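Local coordinates for small nuclear ribonucleoprotein homolog (PDB 1M5Q) that probably binds RNA, as Sm-family relatives do, and assembles as a 14-mer of an Sm fold enlarged by a C-terminal domain, at residues 31-36 with 54-59; 21-26 with 39-44; 73-78 with 93-98; 66-71 with 104-109; 14-19 with 59-64. All coordinates share one frame; numbering follows the deposited sequence.

Contact 1 of 5, residues 31-36 with 54-59; sequences DNQLNI and IMYRYI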
# COMPACT_ATOMS: atom_id res chain seq x y z
N ASP H 31 -16.86 -10.20 -2.52
CA ASP H 31 -16.12 -9.93 -3.76
C ASP H 31 -14.65 -10.37 -3.66
O ASP H 31 -14.22 -10.90 -2.62
CB ASP H 31 -16.23 -8.45 -4.16
CG ASP H 31 -15.60 -7.49 -3.16
OD1 ASP H 31 -14.83 -7.93 -2.28
OD2 ASP H 31 -15.86 -6.25 -3.27
N ASN H 32 -13.87 -10.15 -4.72
CA ASN H 32 -12.48 -10.57 -4.71
C ASN H 32 -11.65 -9.95 -3.61
O ASN H 32 -10.68 -10.55 -3.17
CB ASN H 32 -11.81 -10.27 -6.04
CG ASN H 32 -12.32 -11.15 -7.16
OD1 ASN H 32 -13.05 -12.16 -6.94
ND2 ASN H 32 -11.93 -10.80 -8.36
N GLN H 33 -12.02 -8.76 -3.19
CA GLN H 33 -11.26 -8.08 -2.15
C GLN H 33 -11.76 -8.47 -0.76
O GLN H 33 -11.32 -7.92 0.23
CB GLN H 33 -11.36 -6.54 -2.34
CG GLN H 33 -10.62 -6.09 -3.60
CD GLN H 33 -10.79 -4.63 -3.88
OE1 GLN H 33 -11.88 -4.18 -4.22
NE2 GLN H 33 -9.70 -3.85 -3.74
N LEU H 34 -12.69 -9.41 -0.73
CA LEU H 34 -13.29 -9.88 0.51
C LEU H 34 -14.08 -8.80 1.28
O LEU H 34 -14.09 -8.80 2.50
CB LEU H 34 -12.24 -10.52 1.46
CG LEU H 34 -11.81 -11.99 1.37
CD1 LEU H 34 -12.92 -12.88 0.84
CD2 LEU H 34 -10.58 -12.16 0.57
N ASN H 35 -14.68 -7.85 0.55
CA ASN H 35 -15.66 -6.96 1.15
C ASN H 35 -16.81 -7.96 1.31
O ASN H 35 -16.96 -8.90 0.51
CB ASN H 35 -16.15 -5.85 0.20
CG ASN H 35 -15.10 -4.76 0.04
OD1 ASN H 35 -14.54 -4.22 1.03
ND2 ASN H 35 -14.81 -4.44 -1.20
N ILE H 36 -17.66 -7.74 2.27
CA ILE H 36 -18.74 -8.69 2.54
C ILE H 36 -20.05 -7.95 2.72
O ILE H 36 -20.04 -6.90 3.35
CB ILE H 36 -18.53 -9.39 3.91
CG1 ILE H 36 -17.17 -10.16 3.92
CG2 ILE H 36 -19.79 -10.28 4.25
CD1 ILE H 36 -17.22 -11.32 3.01
N ILE H 54 -19.82 -4.50 4.71
CA ILE H 54 -18.59 -4.48 5.50
C ILE H 54 -17.28 -4.32 4.68
O ILE H 54 -16.96 -5.16 3.81
CB ILE H 54 -18.54 -5.79 6.30
CG1 ILE H 54 -19.85 -5.96 7.07
CG2 ILE H 54 -17.32 -5.85 7.17
CD1 ILE H 54 -19.89 -7.30 7.75
N MSE H 55 -16.53 -3.25 4.97
CA MSE H 55 -15.25 -2.93 4.27
C MSE H 55 -14.19 -3.97 4.67
O MSE H 55 -13.96 -4.21 5.86
CB MSE H 55 -14.81 -1.51 4.64
CG MSE H 55 -15.93 -0.46 4.42
SE MSE H 55 -16.10 0.02 2.54
CE MSE H 55 -14.64 1.39 2.58
N TYR H 56 -13.55 -4.58 3.69
CA TYR H 56 -12.57 -5.66 3.95
C TYR H 56 -11.46 -5.28 4.91
O TYR H 56 -11.06 -6.08 5.78
CB TYR H 56 -12.02 -6.21 2.62
CG TYR H 56 -10.98 -5.33 1.97
CD1 TYR H 56 -9.65 -5.37 2.43
CD2 TYR H 56 -11.31 -4.43 0.95
CE1 TYR H 56 -8.68 -4.53 1.90
CE2 TYR H 56 -10.34 -3.55 0.39
CZ TYR H 56 -9.03 -3.63 0.88
OH TYR H 56 -8.03 -2.86 0.36
N ARG H 57 -11.00 -4.03 4.83
CA ARG H 57 -9.90 -3.60 5.70
C ARG H 57 -10.13 -3.78 7.21
O ARG H 57 -9.16 -3.87 7.99
CB ARG H 57 -9.57 -2.13 5.43
CG ARG H 57 -8.51 -1.91 4.37
CD ARG H 57 -8.39 -0.39 4.03
NE ARG H 57 -9.41 -0.07 3.04
CZ ARG H 57 -9.19 -0.04 1.73
NH1 ARG H 57 -7.97 -0.27 1.27
NH2 ARG H 57 -10.19 0.19 0.89
N TYR H 58 -11.41 -3.82 7.62
CA TYR H 58 -11.74 -3.95 9.05
C TYR H 58 -12.18 -5.34 9.51
O TYR H 58 -12.52 -5.52 10.72
CB TYR H 58 -12.82 -2.90 9.41
CG TYR H 58 -12.21 -1.51 9.45
CD1 TYR H 58 -12.27 -0.66 8.34
CD2 TYR H 58 -11.48 -1.08 10.57
CE1 TYR H 58 -11.63 0.58 8.34
CE2 TYR H 58 -10.83 0.18 10.59
CZ TYR H 58 -10.92 1.00 9.46
OH TYR H 58 -10.32 2.22 9.47
N ILE H 59 -12.14 -6.31 8.59
CA ILE H 59 -12.56 -7.68 8.92
C ILE H 59 -11.40 -8.48 9.46
O ILE H 59 -10.37 -8.63 8.76
CB ILE H 59 -13.13 -8.43 7.68
CG1 ILE H 59 -14.33 -7.66 7.12
CG2 ILE H 59 -13.59 -9.83 8.10
CD1 ILE H 59 -14.95 -8.19 5.81
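Ile36 and Ile54 form an antiparallel hydrogen-bonded pair (Ile36 N to Ile54 O 3.1 Å, Ile54 N to Ile36 O 2.8 Å), beyond which one segment bends through the type I turn Asp31-Leu34 and the other segment through the 3-10 turn 56-58. In the Sm fold these are loops L3 and L5, which in related Sm rings contribute to RNA binding. With Asn35 CG beside its own backbone N (chi1 -76°), Asn35 OD1 accepts Tyr56 N at 2.9 Å, the N-H...O angle being 161°, and sits at the edge of the tyrosine ring, 3.2 Å from CD2. The other amide branch, ND2, donates to the syn lone pair of Asp31 OD2 at 2.9 Å, while Asp31 OD1 takes Asn35 N from above the carboxylate plane. The amide is thus held at both ends. An alanine at Asn35 would probably leave Tyr56 N and Asp31 OD2 without these mates and free the two loops to shift against each other. Phe1 of a neighbouring subunit packs on Asn35. Leu5 of helix 2-6 touches Ile36, whose side chain crosses that of Ile59 at about a right angle, Ile36 CG1 meeting Ile59 CD1 at 3.5 Å.

Contact 2 of 5, residues 21-26 with 39-44; sequences EVYKGV and ANASNK
Tyr23 holds CG anti to its carbonyl carbon (chi1 -75°) and Asn43 holds CG between its backbone N and carbonyl carbon (chi1 52°), which lays the two side chains side by side, pointing the same way. Asn43 CB rests over one face of the ring in a CH-pi contact, 3.9 Å from the Tyr23 ring centroid and displaced toward the rim. From there Asn43 ND2 donates to Tyr23 OH at 3.2 Å, the oxygen lying in the amide plane; the same nitrogen has Glu47 as its stronger partner. The tyrosine hydroxyl turns toward Glu21 OE1, and His61 of a neighbouring subunit meets the Tyr23 ring edge to face. Lys44 CE packs against Val22 CB at 4.0 Å, and water 1 accepts from both Val22 N and Lys44 N. The backbones join in two hydrogen-bonded pairs, Lys24 with Ser42 and Val26 with Ala39. Between them the register slips by one, a beta bulge. Gly25 lies at the slip, where a CB would collide with Ala41 CB. This is the hairpin of strands 22-30 and 36-42, bulged and turning a corner at residues 39 and 40, in the strongly bent antiparallel sheet of the Sm fold.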
# COMPACT_ATOMS: atom_id res chain seq x y z
N GLU H 21 -16.75 -4.82 16.95
CA GLU H 21 -18.11 -5.33 16.73
C GLU H 21 -18.09 -6.70 16.09
O GLU H 21 -17.09 -7.10 15.45
CB GLU H 21 -18.93 -4.43 15.84
CG GLU H 21 -19.16 -3.00 16.34
CD GLU H 21 -20.02 -2.22 15.34
OE1 GLU H 21 -21.27 -2.26 15.42
OE2 GLU H 21 -19.45 -1.56 14.45
N VAL H 22 -19.18 -7.43 16.28
CA VAL H 22 -19.36 -8.75 15.71
C VAL H 22 -20.73 -8.81 15.04
O VAL H 22 -21.74 -8.61 15.73
CB VAL H 22 -19.27 -9.84 16.84
CG1 VAL H 22 -19.57 -11.21 16.22
CG2 VAL H 22 -17.85 -9.84 17.49
N TYR H 23 -20.81 -9.01 13.72
CA TYR H 23 -22.13 -9.09 13.07
C TYR H 23 -22.43 -10.51 12.62
O TYR H 23 -21.60 -11.16 11.99
CB TYR H 23 -22.27 -8.18 11.83
CG TYR H 23 -22.44 -6.71 12.15
CD1 TYR H 23 -23.72 -6.15 12.25
CD2 TYR H 23 -21.36 -5.95 12.55
CE1 TYR H 23 -23.89 -4.87 12.76
CE2 TYR H 23 -21.51 -4.67 13.07
CZ TYR H 23 -22.78 -4.14 13.19
OH TYR H 23 -22.96 -2.95 13.84
N LYS H 24 -23.64 -10.96 12.86
CA LYS H 24 -23.99 -12.30 12.47
C LYS H 24 -25.16 -12.18 11.49
O LYS H 24 -26.10 -11.45 11.74
CB LYS H 24 -24.41 -13.07 13.74
CG LYS H 24 -24.71 -14.54 13.49
CD LYS H 24 -25.03 -15.33 14.80
CE LYS H 24 -24.96 -16.86 14.57
NZ LYS H 24 -25.61 -17.74 15.66
N GLY H 25 -25.11 -12.87 10.36
CA GLY H 25 -26.25 -12.75 9.45
C GLY H 25 -26.04 -13.67 8.26
O GLY H 25 -25.09 -14.43 8.25
N VAL H 26 -26.91 -13.57 7.27
CA VAL H 26 -26.83 -14.38 6.10
C VAL H 26 -25.79 -13.78 5.14
O VAL H 26 -25.80 -12.57 4.87
CB VAL H 26 -28.23 -14.51 5.38
CG1 VAL H 26 -28.07 -15.30 4.09
CG2 VAL H 26 -29.23 -15.29 6.29
N ALA H 39 -27.00 -10.09 5.09
CA ALA H 39 -28.46 -9.84 5.05
C ALA H 39 -29.04 -10.13 6.42
O ALA H 39 -28.62 -11.11 7.09
CB ALA H 39 -29.16 -10.73 4.04
N ASN H 40 -29.96 -9.27 6.85
CA ASN H 40 -30.64 -9.43 8.14
C ASN H 40 -29.65 -9.83 9.21
O ASN H 40 -29.71 -10.91 9.81
CB ASN H 40 -31.74 -10.49 7.99
CG ASN H 40 -32.86 -10.01 7.04
OD1 ASN H 40 -33.40 -8.93 7.25
ND2 ASN H 40 -33.16 -10.77 6.00
N ALA H 41 -28.73 -8.91 9.44
CA ALA H 41 -27.63 -9.13 10.37
C ALA H 41 -27.87 -8.37 11.67
O ALA H 41 -28.58 -7.38 11.70
CB ALA H 41 -26.32 -8.66 9.71
N SER H 42 -27.28 -8.85 12.75
CA SER H 42 -27.40 -8.13 13.98
C SER H 42 -26.04 -8.17 14.68
O SER H 42 -25.25 -9.10 14.48
CB SER H 42 -28.50 -8.75 14.82
OG SER H 42 -28.15 -10.07 15.13
N ASN H 43 -25.75 -7.14 15.48
CA ASN H 43 -24.49 -7.03 16.23
C ASN H 43 -24.74 -7.53 17.65
O ASN H 43 -25.84 -8.02 17.95
CB ASN H 43 -24.05 -5.58 16.23
CG ASN H 43 -25.14 -4.62 16.70
OD1 ASN H 43 -26.00 -4.99 17.49
ND2 ASN H 43 -25.11 -3.40 16.20
N LYS H 44 -23.78 -7.40 18.55
CA LYS H 44 -24.01 -7.96 19.90
C LYS H 44 -24.96 -7.10 20.71
O LYS H 44 -25.57 -7.58 21.65
CB LYS H 44 -22.71 -8.15 20.71
CG LYS H 44 -21.74 -9.21 20.16
CD LYS H 44 -22.17 -10.62 20.42
CE LYS H 44 -21.12 -11.59 19.88
NZ LYS H 44 -21.34 -13.06 20.22
O HOH W 1 -21.12 -6.35 18.22
O HOH W 2 -23.30 -10.74 16.61

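Contact 3 of 5, residues 73-78 with 93-98; sequences EFAKQA and NVVLIG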
# COMPACT_ATOMS: atom_id res chain seq x y z
N GLU H 73 -27.06 -39.32 14.60
CA GLU H 73 -28.48 -39.00 14.51
C GLU H 73 -28.92 -39.17 13.03
O GLU H 73 -29.99 -39.70 12.75
CB GLU H 73 -28.74 -37.59 14.99
CG GLU H 73 -30.20 -37.18 14.88
CD GLU H 73 -31.11 -37.99 15.82
OE1 GLU H 73 -30.74 -38.20 17.01
OE2 GLU H 73 -32.18 -38.41 15.37
N PHE H 74 -28.08 -38.74 12.09
CA PHE H 74 -28.41 -38.92 10.69
C PHE H 74 -28.65 -40.42 10.38
O PHE H 74 -29.55 -40.78 9.63
CB PHE H 74 -27.27 -38.42 9.76
CG PHE H 74 -27.57 -38.57 8.25
CD1 PHE H 74 -28.22 -37.57 7.56
CD2 PHE H 74 -27.21 -39.71 7.55
CE1 PHE H 74 -28.53 -37.68 6.18
CE2 PHE H 74 -27.49 -39.84 6.17
CZ PHE H 74 -28.17 -38.81 5.49
N ALA H 75 -27.78 -41.27 10.90
CA ALA H 75 -27.88 -42.70 10.66
C ALA H 75 -29.22 -43.21 11.27
O ALA H 75 -29.97 -43.96 10.63
CB ALA H 75 -26.70 -43.39 11.28
N LYS H 76 -29.52 -42.75 12.48
CA LYS H 76 -30.76 -43.12 13.13
C LYS H 76 -31.94 -42.79 12.23
O LYS H 76 -32.80 -43.62 11.96
CB LYS H 76 -30.88 -42.37 14.47
CG LYS H 76 -32.14 -42.70 15.29
CD LYS H 76 -32.10 -42.01 16.66
CE LYS H 76 -33.33 -42.34 17.51
NZ LYS H 76 -33.24 -41.71 18.86
N GLN H 77 -32.00 -41.57 11.74
CA GLN H 77 -33.12 -41.19 10.91
C GLN H 77 -33.08 -41.87 9.54
O GLN H 77 -34.12 -42.18 8.94
CB GLN H 77 -33.16 -39.67 10.78
CG GLN H 77 -33.57 -38.98 12.09
CD GLN H 77 -33.87 -37.50 11.89
OE1 GLN H 77 -34.26 -37.07 10.79
NE2 GLN H 77 -33.73 -36.71 12.96
N ALA H 78 -31.89 -42.13 9.02
CA ALA H 78 -31.84 -42.80 7.74
C ALA H 78 -32.36 -44.26 7.87
O ALA H 78 -32.82 -44.84 6.90
CB ALA H 78 -30.44 -42.81 7.20
N ASN H 93 -16.59 -41.41 10.99
CA ASN H 93 -17.81 -40.66 11.29
C ASN H 93 -18.63 -40.50 10.02
O ASN H 93 -19.18 -39.43 9.77
CB ASN H 93 -17.46 -39.27 11.84
CG ASN H 93 -18.69 -38.48 12.33
OD1 ASN H 93 -19.57 -39.04 12.98
ND2 ASN H 93 -18.73 -37.16 12.03
N VAL H 94 -18.72 -41.59 9.25
CA VAL H 94 -19.43 -41.62 7.98
C VAL H 94 -20.59 -42.63 8.08
O VAL H 94 -20.56 -43.59 8.90
CB VAL H 94 -18.42 -42.01 6.84
CG1 VAL H 94 -19.14 -42.45 5.54
CG2 VAL H 94 -17.50 -40.80 6.55
N VAL H 95 -21.62 -42.42 7.27
CA VAL H 95 -22.77 -43.31 7.28
C VAL H 95 -22.89 -43.96 5.90
O VAL H 95 -22.91 -43.25 4.88
CB VAL H 95 -24.09 -42.54 7.61
CG1 VAL H 95 -25.33 -43.49 7.41
CG2 VAL H 95 -24.08 -42.08 9.07
N LEU H 96 -22.93 -45.29 5.86
CA LEU H 96 -23.10 -46.00 4.58
C LEU H 96 -24.57 -46.44 4.43
O LEU H 96 -25.19 -46.87 5.41
CB LEU H 96 -22.17 -47.23 4.51
CG LEU H 96 -20.66 -46.92 4.70
CD1 LEU H 96 -19.90 -48.22 4.83
CD2 LEU H 96 -20.11 -46.10 3.54
N ILE H 97 -25.14 -46.32 3.24
CA ILE H 97 -26.55 -46.70 3.00
C ILE H 97 -26.49 -47.67 1.82
O ILE H 97 -26.19 -47.27 0.68
CB ILE H 97 -27.40 -45.45 2.68
CG1 ILE H 97 -27.35 -44.49 3.90
CG2 ILE H 97 -28.84 -45.85 2.36
CD1 ILE H 97 -28.06 -43.17 3.70
N GLY H 98 -26.75 -48.94 2.08
CA GLY H 98 -26.63 -49.90 0.97
C GLY H 98 -25.15 -49.97 0.59
O GLY H 98 -24.27 -49.62 1.38
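Phe74, Ala75 and Ala78 are the helix residues that meet the strand, and their partners are Val95 and Ile97, two apart and so on the same face of the sheet. The helical segment runs almost parallel to strand 94-97, with the axes 16° apart and 8.9 Å away at their closest. Phe74 comes first: its CG is anti to the backbone N (chi1 -179°), and its ring meets Ile97 CD1 at the edge, near the ring plane, 4.2 Å from Phe74 CE2. The two side chains cross at about a right angle. Phe74 CD2 also touches Val95 CG2 at 4.2 Å, and Leu121 of helix 113-127 packs on the same phenylalanine. Ala75 makes the closest approach, its CB lying 3.7 Å from Val95 CG2; with only a methyl here, the backbone comes near enough for the two CA atoms to stand 6.2 Å apart. One turn on from Phe74, Ala78 sets CB 4.2 Å from Ile97 CD1, which both helix residues therefore share, and Val86 of the adjoining strand touches this alanine too. This buried, apolar contact is helix-on-sheet packing in the alpha+beta C-terminal domain, where helix 71-81 lies against a four-stranded antiparallel sheet.

Contact 4 of 5, residues 66-71 with 104-109; sequences ERRIDM and SEIGVE
Ile69 and Glu105 bring the backbones together where the extended linker 66-70, leading into helix 71-81, passes the type I turn Ser104-Gly107. No direct hydrogen bond joins the two segments; waters do. Water 3 accepts from Ile69 N at 2.6 Å and donates to Glu105 O at 2.7 Å. Water 4 donates both to Ile69 O, at 2.9 Å, and to Glu105 OE1, at 2.6 Å. Arg68 lies across Glu105 at about a right angle, its CG 3.7 Å from Glu105 OE2. The charged ends do not pair: Arg68 NE is 4.4 Å from Glu105 OE2, which stands well out of the guanidinium plane. Instead Ile106 CG2 lies over the centre of one guanidinium face, 3.5 Å above the plane of Arg68. Asn50 of a neighbouring subunit accepts a weak hydrogen bond from Arg68 NE. An alanine at Arg68 would probably leave the Ile106 methyl without its flat cover and Glu105 without this positive charge nearby. At the start of the helix, selenomethionine Met71 reaches with CE to 3.6 Å from Ser104 O. The segments are thus joined through water and nonpolar contact, and the opposite charges probably attract only weakly at this distance.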
# COMPACT_ATOMS: atom_id res chain seq x y z
N GLU H 66 -22.95 -22.47 11.76
CA GLU H 66 -23.75 -23.70 11.73
C GLU H 66 -22.88 -24.89 12.17
O GLU H 66 -21.76 -25.11 11.70
CB GLU H 66 -24.33 -23.93 10.31
CG GLU H 66 -25.43 -22.88 9.93
CD GLU H 66 -25.92 -22.93 8.45
OE1 GLU H 66 -25.94 -24.02 7.85
OE2 GLU H 66 -26.31 -21.86 7.90
N ARG H 67 -23.37 -25.63 13.13
CA ARG H 67 -22.63 -26.80 13.59
C ARG H 67 -22.81 -27.84 12.48
O ARG H 67 -23.79 -27.77 11.76
CB ARG H 67 -23.25 -27.33 14.88
CG ARG H 67 -22.25 -27.96 15.80
CD ARG H 67 -22.94 -28.67 16.93
NE ARG H 67 -23.87 -27.79 17.63
CZ ARG H 67 -24.69 -28.21 18.59
NH1 ARG H 67 -24.69 -29.50 18.95
NH2 ARG H 67 -25.51 -27.35 19.19
N ARG H 68 -21.90 -28.80 12.37
CA ARG H 68 -22.02 -29.86 11.37
C ARG H 68 -23.09 -30.89 11.86
O ARG H 68 -23.34 -31.02 13.03
CB ARG H 68 -20.70 -30.62 11.20
CG ARG H 68 -19.58 -29.89 10.40
CD ARG H 68 -20.06 -29.42 9.03
NE ARG H 68 -18.97 -28.88 8.22
CZ ARG H 68 -19.10 -28.50 6.94
NH1 ARG H 68 -20.28 -28.60 6.31
NH2 ARG H 68 -18.03 -28.08 6.27
N ILE H 69 -23.69 -31.61 10.92
CA ILE H 69 -24.68 -32.64 11.24
C ILE H 69 -24.16 -33.78 12.13
O ILE H 69 -23.08 -34.34 11.87
CB ILE H 69 -25.20 -33.27 9.90
CG1 ILE H 69 -26.13 -32.25 9.20
CG2 ILE H 69 -25.98 -34.56 10.16
CD1 ILE H 69 -26.46 -32.61 7.73
N ASP H 70 -24.93 -34.12 13.16
CA ASP H 70 -24.63 -35.25 14.04
C ASP H 70 -24.85 -36.51 13.15
O ASP H 70 -26.00 -36.85 12.82
CB ASP H 70 -25.61 -35.26 15.22
CG ASP H 70 -25.39 -36.47 16.16
OD1 ASP H 70 -24.66 -37.43 15.82
OD2 ASP H 70 -25.97 -36.45 17.27
N MSE H 71 -23.78 -37.20 12.77
CA MSE H 71 -23.94 -38.32 11.87
C MSE H 71 -24.64 -39.53 12.48
O MSE H 71 -25.27 -40.29 11.74
CB MSE H 71 -22.59 -38.74 11.28
CG MSE H 71 -21.97 -37.63 10.44
SE MSE H 71 -23.19 -36.92 9.12
CE MSE H 71 -23.06 -38.35 7.88
N SER H 104 -20.94 -38.21 4.46
CA SER H 104 -19.97 -37.68 5.41
C SER H 104 -20.64 -36.41 5.93
O SER H 104 -21.72 -36.05 5.44
CB SER H 104 -18.67 -37.32 4.68
OG SER H 104 -18.87 -36.15 3.88
N GLU H 105 -20.00 -35.71 6.88
CA GLU H 105 -20.60 -34.50 7.41
C GLU H 105 -20.66 -33.38 6.39
O GLU H 105 -21.29 -32.36 6.63
CB GLU H 105 -19.92 -34.00 8.72
CG GLU H 105 -18.43 -33.79 8.66
CD GLU H 105 -17.83 -33.18 9.96
OE1 GLU H 105 -18.29 -33.50 11.08
OE2 GLU H 105 -16.87 -32.38 9.86
N ILE H 106 -20.06 -33.56 5.22
CA ILE H 106 -20.15 -32.49 4.21
C ILE H 106 -20.81 -32.90 2.88
O ILE H 106 -20.77 -32.16 1.88
CB ILE H 106 -18.76 -31.88 3.88
CG1 ILE H 106 -17.92 -32.87 3.06
CG2 ILE H 106 -18.05 -31.49 5.18
CD1 ILE H 106 -16.47 -32.36 2.83
N GLY H 107 -21.40 -34.09 2.83
CA GLY H 107 -22.05 -34.43 1.58
C GLY H 107 -22.38 -35.89 1.37
O GLY H 107 -22.00 -36.77 2.14
N VAL H 108 -23.09 -36.14 0.27
CA VAL H 108 -23.53 -37.47 -0.07
C VAL H 108 -22.84 -37.88 -1.36
O VAL H 108 -22.83 -37.12 -2.31
CB VAL H 108 -25.07 -37.45 -0.32
CG1 VAL H 108 -25.50 -38.72 -1.02
CG2 VAL H 108 -25.85 -37.26 0.99
N GLU H 109 -22.24 -39.06 -1.38
CA GLU H 109 -21.66 -39.57 -2.60
C GLU H 109 -22.59 -40.69 -3.05
O GLU H 109 -23.12 -41.43 -2.22
CB GLU H 109 -20.26 -40.16 -2.36
CG GLU H 109 -19.13 -39.16 -2.35
CD GLU H 109 -17.73 -39.81 -2.31
OE1 GLU H 109 -17.42 -40.65 -1.43
OE2 GLU H 109 -16.93 -39.46 -3.20
O HOH W 3 -23.13 -31.46 8.37
O HOH W 4 -20.22 -34.71 12.36

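Contact 5 of 5, residues 14-19 with 59-64; sequences QVVLSN and IVHIDS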
# COMPACT_ATOMS: atom_id res chain seq x y z
N GLN H 14 -20.67 -15.28 10.82
CA GLN H 14 -20.40 -14.23 11.79
C GLN H 14 -19.14 -13.49 11.30
O GLN H 14 -18.16 -14.13 10.89
CB GLN H 14 -20.15 -14.90 13.13
CG GLN H 14 -19.22 -14.25 14.02
CD GLN H 14 -19.18 -14.93 15.37
OE1 GLN H 14 -18.10 -15.39 15.83
NE2 GLN H 14 -20.33 -15.02 16.02
N VAL H 15 -19.15 -12.16 11.32
CA VAL H 15 -17.98 -11.41 10.90
C VAL H 15 -17.48 -10.56 12.07
O VAL H 15 -18.24 -9.72 12.62
CB VAL H 15 -18.31 -10.47 9.66
CG1 VAL H 15 -17.05 -9.83 9.17
CG2 VAL H 15 -18.95 -11.30 8.49
N VAL H 16 -16.20 -10.75 12.42
CA VAL H 16 -15.59 -10.04 13.54
C VAL H 16 -14.76 -8.88 13.03
O VAL H 16 -13.84 -9.05 12.23
CB VAL H 16 -14.74 -11.01 14.40
CG1 VAL H 16 -14.05 -10.26 15.55
CG2 VAL H 16 -15.66 -12.13 14.95
N LEU H 17 -15.08 -7.68 13.50
CA LEU H 17 -14.43 -6.49 13.05
C LEU H 17 -13.40 -5.94 14.02
O LEU H 17 -13.50 -6.14 15.22
CB LEU H 17 -15.50 -5.43 12.71
CG LEU H 17 -16.77 -5.90 11.93
CD1 LEU H 17 -17.58 -4.66 11.47
CD2 LEU H 17 -16.40 -6.72 10.67
N SER H 18 -12.40 -5.23 13.48
CA SER H 18 -11.34 -4.69 14.32
C SER H 18 -11.82 -3.59 15.28
O SER H 18 -11.09 -3.26 16.22
CB SER H 18 -10.13 -4.17 13.48
OG SER H 18 -10.50 -3.13 12.57
N ASN H 19 -13.01 -3.02 15.06
CA ASN H 19 -13.46 -2.02 16.04
C ASN H 19 -14.16 -2.74 17.24
O ASN H 19 -14.82 -2.09 18.07
CB ASN H 19 -14.45 -1.01 15.41
CG ASN H 19 -15.79 -1.65 15.04
OD1 ASN H 19 -15.92 -2.88 14.97
ND2 ASN H 19 -16.79 -0.79 14.75
N ILE H 59 -12.14 -6.31 8.59
CA ILE H 59 -12.56 -7.68 8.92
C ILE H 59 -11.40 -8.48 9.46
O ILE H 59 -10.37 -8.63 8.76
CB ILE H 59 -13.13 -8.43 7.68
CG1 ILE H 59 -14.33 -7.66 7.12
CG2 ILE H 59 -13.59 -9.83 8.10
CD1 ILE H 59 -14.95 -8.19 5.81
N VAL H 60 -11.57 -8.99 10.69
CA VAL H 60 -10.51 -9.76 11.30
C VAL H 60 -10.66 -11.18 10.87
O VAL H 60 -9.68 -11.84 10.51
CB VAL H 60 -10.56 -9.69 12.87
CG1 VAL H 60 -9.36 -10.44 13.42
CG2 VAL H 60 -10.58 -8.21 13.34
N HIS H 61 -11.87 -11.69 10.91
CA HIS H 61 -12.14 -13.01 10.46
C HIS H 61 -13.62 -13.22 10.27
O HIS H 61 -14.43 -12.42 10.71
CB HIS H 61 -11.53 -14.07 11.40
CG HIS H 61 -12.06 -14.05 12.79
ND1 HIS H 61 -11.51 -13.28 13.80
CD2 HIS H 61 -13.06 -14.76 13.36
CE1 HIS H 61 -12.15 -13.52 14.93
NE2 HIS H 61 -13.10 -14.41 14.69
N ILE H 62 -13.95 -14.32 9.61
CA ILE H 62 -15.30 -14.74 9.28
C ILE H 62 -15.40 -16.20 9.78
O ILE H 62 -14.56 -17.05 9.46
CB ILE H 62 -15.50 -14.75 7.75
CG1 ILE H 62 -15.07 -13.40 7.17
CG2 ILE H 62 -16.94 -15.13 7.39
CD1 ILE H 62 -16.04 -12.38 7.32
N ASP H 63 -16.47 -16.49 10.52
CA ASP H 63 -16.67 -17.83 11.10
C ASP H 63 -18.04 -18.37 10.71
O ASP H 63 -19.03 -17.62 10.74
CB ASP H 63 -16.64 -17.77 12.64
CG ASP H 63 -15.67 -16.76 13.17
OD1 ASP H 63 -14.53 -16.77 12.68
OD2 ASP H 63 -15.99 -15.97 14.09
N SER H 64 -18.08 -19.64 10.35
CA SER H 64 -19.33 -20.31 10.01
C SER H 64 -19.99 -20.48 11.38
O SER H 64 -19.34 -20.69 12.39
CB SER H 64 -19.06 -21.69 9.45
OG SER H 64 -18.41 -22.40 10.49
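Val16 forms two of the four backbone hydrogen bonds that pair strand 14-17 with strand 59-64: Val16 N to His61 O at 3.0 Å and Val60 N to Val16 O at 2.7 Å. Gln14 and Asp63 supply the other two, Gln14 N to Asp63 O and Asp63 N to Gln14 O, each 2.9 Å long. Between these pairs Ile62 CA points a C-H at Gln14 O. Val60 and His61 both face Val16, a classic beta bulge that shifts the register by one. The strands run antiparallel, their axes 157° apart, and are the first and last strands of the five-stranded Sm fold; the far edge of 59-64 pairs with a strand of a neighbouring subunit, which carries the sheet across the interface. Apolar contacts line the face of Val15, Leu17, Ile59 and Ile62. Ile62 turns CD1 back by its second torsion (chi2 -79°) to lie 3.3 Å from Val15 CG1, tighter than usual for carbons, while Val15 CG1 also meets Ile59 CG2 at 3.6 Å. A CH-pi contact marks the other face, where Val16 CB sits 3.8 Å from the His61 ring centroid, 20° off the normal. At the bulge, Val60 CG2 packs 3.5 Å from Ser18 N.

In the fold
Contacts 1, 2 and 5 lie in the N-terminal Sm fold, contacts 3 and 4 in or at the C-terminal domain. Contact 5 closes a loop of chain within which contacts 1 and 2 fall, their segments alternating; the centre of contact 5 is 10 Å from each, and it shares Ile59 with contact 1. Strand 12-17 links contacts 5 and 2 as neighbour of 22-30 in one sheet. Contact 3 is nested inside contact 4, with centres 10 Å apart, and both reach the four-stranded sheet. Contact 1 and contact 3 stand 39 Å apart, on opposite sides of the chain's centre. Residues 66-71 come just after strand 59-64, so contact 4 marks the junction where the added domain begins.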